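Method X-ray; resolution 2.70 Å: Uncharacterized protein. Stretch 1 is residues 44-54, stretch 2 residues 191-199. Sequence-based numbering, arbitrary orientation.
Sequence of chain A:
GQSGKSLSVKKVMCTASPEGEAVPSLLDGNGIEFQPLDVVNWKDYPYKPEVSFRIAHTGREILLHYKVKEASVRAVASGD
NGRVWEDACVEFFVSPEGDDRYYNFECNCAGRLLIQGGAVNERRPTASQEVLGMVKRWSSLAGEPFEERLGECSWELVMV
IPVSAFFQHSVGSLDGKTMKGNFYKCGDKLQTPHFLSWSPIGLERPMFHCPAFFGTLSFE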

# COMPACT_ATOMS: atom_id res chain seq x y z
N ASP A 44 13.19 12.30 14.14
CA ASP A 44 12.08 12.77 14.99
C ASP A 44 11.13 11.64 15.38
O ASP A 44 10.60 11.65 16.48
CB ASP A 44 11.14 13.75 14.24
CG ASP A 44 11.86 14.82 13.47
OD1 ASP A 44 12.53 14.43 12.50
OD2 ASP A 44 11.67 16.01 13.76
N TYR A 45 10.87 10.73 14.43
CA TYR A 45 9.99 9.57 14.63
C TYR A 45 10.84 8.32 14.42
O TYR A 45 10.86 7.77 13.31
CB TYR A 45 8.76 9.65 13.70
CG TYR A 45 7.90 10.87 14.01
CD1 TYR A 45 6.90 10.81 14.98
CD2 TYR A 45 8.10 12.09 13.35
CE1 TYR A 45 6.11 11.91 15.27
CE2 TYR A 45 7.32 13.21 13.64
CZ TYR A 45 6.32 13.12 14.61
OH TYR A 45 5.52 14.20 14.94
N PRO A 46 11.55 7.89 15.49
CA PRO A 46 12.47 6.77 15.40
C PRO A 46 11.88 5.37 15.51
O PRO A 46 12.59 4.41 15.19
CB PRO A 46 13.41 7.01 16.58
CG PRO A 46 12.52 7.58 17.61
CD PRO A 46 11.57 8.46 16.86
N TYR A 47 10.63 5.24 15.95
CA TYR A 47 10.01 3.92 16.10
C TYR A 47 9.93 3.20 14.75
O TYR A 47 9.34 3.73 13.81
CB TYR A 47 8.64 4.02 16.78
CG TYR A 47 7.92 2.70 16.96
CD1 TYR A 47 8.59 1.59 17.49
CD2 TYR A 47 6.56 2.57 16.65
CE1 TYR A 47 7.93 0.37 17.65
CE2 TYR A 47 5.89 1.36 16.83
CZ TYR A 47 6.58 0.27 17.33
OH TYR A 47 5.96 -0.94 17.50
N LYS A 48 10.60 2.05 14.67
CA LYS A 48 10.63 1.18 13.49
C LYS A 48 9.96 -0.15 13.85
O LYS A 48 10.64 -1.08 14.30
CB LYS A 48 12.09 0.93 13.03
CG LYS A 48 12.26 0.02 11.80
CD LYS A 48 13.66 -0.55 11.68
CE LYS A 48 14.70 0.53 11.38
NZ LYS A 48 16.04 -0.06 11.14
N PRO A 49 8.63 -0.24 13.69
CA PRO A 49 7.99 -1.54 13.87
C PRO A 49 8.41 -2.44 12.71
O PRO A 49 8.68 -1.95 11.62
CB PRO A 49 6.50 -1.22 13.80
CG PRO A 49 6.43 0.03 13.01
CD PRO A 49 7.64 0.81 13.43
N GLU A 50 8.50 -3.73 12.98
CA GLU A 50 8.98 -4.70 12.00
C GLU A 50 7.89 -4.92 10.94
O GLU A 50 6.83 -5.46 11.23
CB GLU A 50 9.34 -5.99 12.73
CG GLU A 50 10.07 -7.03 11.91
CD GLU A 50 10.28 -8.31 12.68
OE1 GLU A 50 10.56 -8.25 13.90
OE2 GLU A 50 10.15 -9.39 12.05
N VAL A 51 8.17 -4.45 9.71
CA VAL A 51 7.22 -4.53 8.59
C VAL A 51 7.90 -5.03 7.31
O VAL A 51 9.01 -4.61 6.99
CB VAL A 51 6.56 -3.16 8.32
CG1 VAL A 51 5.58 -3.22 7.14
CG2 VAL A 51 5.85 -2.67 9.57
N SER A 52 7.23 -5.92 6.60
CA SER A 52 7.68 -6.41 5.31
C SER A 52 6.49 -6.49 4.35
O SER A 52 5.32 -6.50 4.79
CB SER A 52 8.40 -7.76 5.44
OG SER A 52 7.51 -8.78 5.83
N PHE A 53 6.78 -6.53 3.06
CA PHE A 53 5.75 -6.63 2.04
C PHE A 53 6.24 -7.42 0.82
O PHE A 53 7.41 -7.74 0.73
CB PHE A 53 5.31 -5.23 1.59
CG PHE A 53 6.31 -4.53 0.71
CD1 PHE A 53 7.44 -3.95 1.25
CD2 PHE A 53 6.11 -4.45 -0.67
CE1 PHE A 53 8.37 -3.30 0.44
CE2 PHE A 53 7.02 -3.80 -1.49
CZ PHE A 53 8.16 -3.23 -0.94
N ARG A 54 5.32 -7.74 -0.08
CA ARG A 54 5.66 -8.39 -1.34
C ARG A 54 4.60 -8.11 -2.38
O ARG A 54 3.45 -7.85 -2.04
CB ARG A 54 5.90 -9.88 -1.21
CG ARG A 54 4.73 -10.65 -0.67
CD ARG A 54 5.05 -12.12 -0.62
NE ARG A 54 3.96 -12.87 -0.01
CZ ARG A 54 3.97 -14.19 0.20
NH1 ARG A 54 4.98 -14.97 -0.18
NH2 ARG A 54 2.91 -14.76 0.78
N GLN A 191 -0.36 5.21 19.84
CA GLN A 191 0.43 5.56 21.04
C GLN A 191 1.81 6.09 20.68
O GLN A 191 2.28 7.05 21.30
CB GLN A 191 0.59 4.32 21.95
CG GLN A 191 1.26 4.58 23.29
CD GLN A 191 1.50 3.32 24.12
OE1 GLN A 191 1.18 3.28 25.30
NE2 GLN A 191 2.05 2.29 23.50
N THR A 192 2.47 5.43 19.72
CA THR A 192 3.79 5.82 19.21
C THR A 192 3.66 6.01 17.70
O THR A 192 3.81 5.04 16.93
CB THR A 192 4.87 4.76 19.55
OG1 THR A 192 4.72 4.34 20.90
CG2 THR A 192 6.27 5.34 19.34
N PRO A 193 3.35 7.24 17.25
CA PRO A 193 3.26 7.45 15.80
C PRO A 193 4.62 7.25 15.16
O PRO A 193 5.65 7.44 15.82
CB PRO A 193 2.76 8.90 15.66
CG PRO A 193 2.19 9.25 16.98
CD PRO A 193 2.94 8.45 18.00
N HIS A 194 4.61 6.85 13.91
CA HIS A 194 5.83 6.53 13.18
C HIS A 194 5.62 6.65 11.70
O HIS A 194 4.48 6.69 11.22
CB HIS A 194 6.24 5.11 13.52
CG HIS A 194 5.16 4.12 13.26
ND1 HIS A 194 4.17 3.84 14.18
CD2 HIS A 194 4.90 3.37 12.18
CE1 HIS A 194 3.35 2.94 13.66
NE2 HIS A 194 3.77 2.64 12.45
N PHE A 195 6.73 6.72 10.97
CA PHE A 195 6.72 6.92 9.52
C PHE A 195 7.85 6.14 8.86
O PHE A 195 9.02 6.49 9.03
CB PHE A 195 6.82 8.41 9.21
CG PHE A 195 5.69 9.20 9.76
CD1 PHE A 195 4.44 9.15 9.14
CD2 PHE A 195 5.84 9.94 10.93
CE1 PHE A 195 3.35 9.86 9.65
CE2 PHE A 195 4.76 10.65 11.45
CZ PHE A 195 3.51 10.62 10.81
N LEU A 196 7.47 5.08 8.13
CA LEU A 196 8.39 4.16 7.46
C LEU A 196 8.12 4.08 5.96
O LEU A 196 6.96 4.18 5.54
CB LEU A 196 8.26 2.77 8.07
CG LEU A 196 9.18 2.41 9.24
CD1 LEU A 196 9.30 3.50 10.29
CD2 LEU A 196 8.73 1.10 9.87
N SER A 197 9.19 3.94 5.18
CA SER A 197 9.09 3.82 3.72
C SER A 197 10.00 2.70 3.19
O SER A 197 10.92 2.24 3.90
CB SER A 197 9.46 5.12 3.02
OG SER A 197 10.88 5.34 3.05
N TRP A 198 9.72 2.29 1.95
CA TRP A 198 10.50 1.27 1.27
C TRP A 198 11.73 1.94 0.64
O TRP A 198 12.87 1.59 0.99
CB TRP A 198 9.65 0.52 0.23
CG TRP A 198 10.45 -0.31 -0.70
CD1 TRP A 198 11.24 -1.38 -0.39
CD2 TRP A 198 10.56 -0.12 -2.11
NE1 TRP A 198 11.83 -1.88 -1.52
CE2 TRP A 198 11.43 -1.12 -2.59
CE3 TRP A 198 10.00 0.79 -3.01
CZ2 TRP A 198 11.75 -1.23 -3.95
CZ3 TRP A 198 10.32 0.68 -4.36
CH2 TRP A 198 11.19 -0.33 -4.81
N SER A 199 11.48 2.85 -0.30
CA SER A 199 12.56 3.60 -0.95
C SER A 199 12.71 4.88 -0.13
O SER A 199 11.68 5.39 0.36
CB SER A 199 12.25 3.91 -2.41
OG SER A 199 13.33 4.60 -3.00
O HOH W 1 9.10 6.13 12.19
O HOH W 2 8.40 7.41 16.34

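Two segments far apart in sequence can be joined without a single direct hydrogen bond between them, provided that rings interlock and water serves the backbone; residues 44-54 and 191-199 of this chain illustrate the principle, burying 562 Å² between them. At the apolar centre lie Pro 49 and Leu 196, both buried and each directing its CA-to-CB bond toward the other stretch. Leu 196 CD2 packs 3.7 Å from Pro 49 CD, and the compact proline ring also meets an aromatic surface: Pro 49 CG sits over one face of the His 194 ring, 4.0 Å from its centroid, in a CH-pi contact.

Three edge-to-face aromatic pairs extend this core. Deep in the protein, the edge of Phe 53 points at the face of the five-membered ring of Trp 198, with Phe 53 CE1 3.6 Å from Trp 198 CD1. Tyr 47 turns its edge to the face of His 194 in an offset version, the planes at 89°. Here the imidazole is held from within its own stretch, since His 194 ND1 donates a nearly linear hydrogen bond to Thr 192 O at 3.0 Å. Near the surface the tyrosine supplies the face instead: the edge of Phe 195 meets Tyr 45 at 90°, their centroids 5.2 Å apart. Such perpendicular packing sets the slightly positive hydrogens of one ring against the pi cloud of another.

Toward the polar edge, Thr 192 CG2 covers Tyr 47 CB at 3.7 Å, a methyl contact from a residue that remains partly exposed. Water completes the join. Water 2 accepts from Tyr 47 N at 3.1 Å and donates to Pro 193 O at 2.8 Å, while water 1 accepts from Phe 195 N at 2.7 Å and lies 2.7 Å from Tyr 45 O, bridging backbones that do not pair directly.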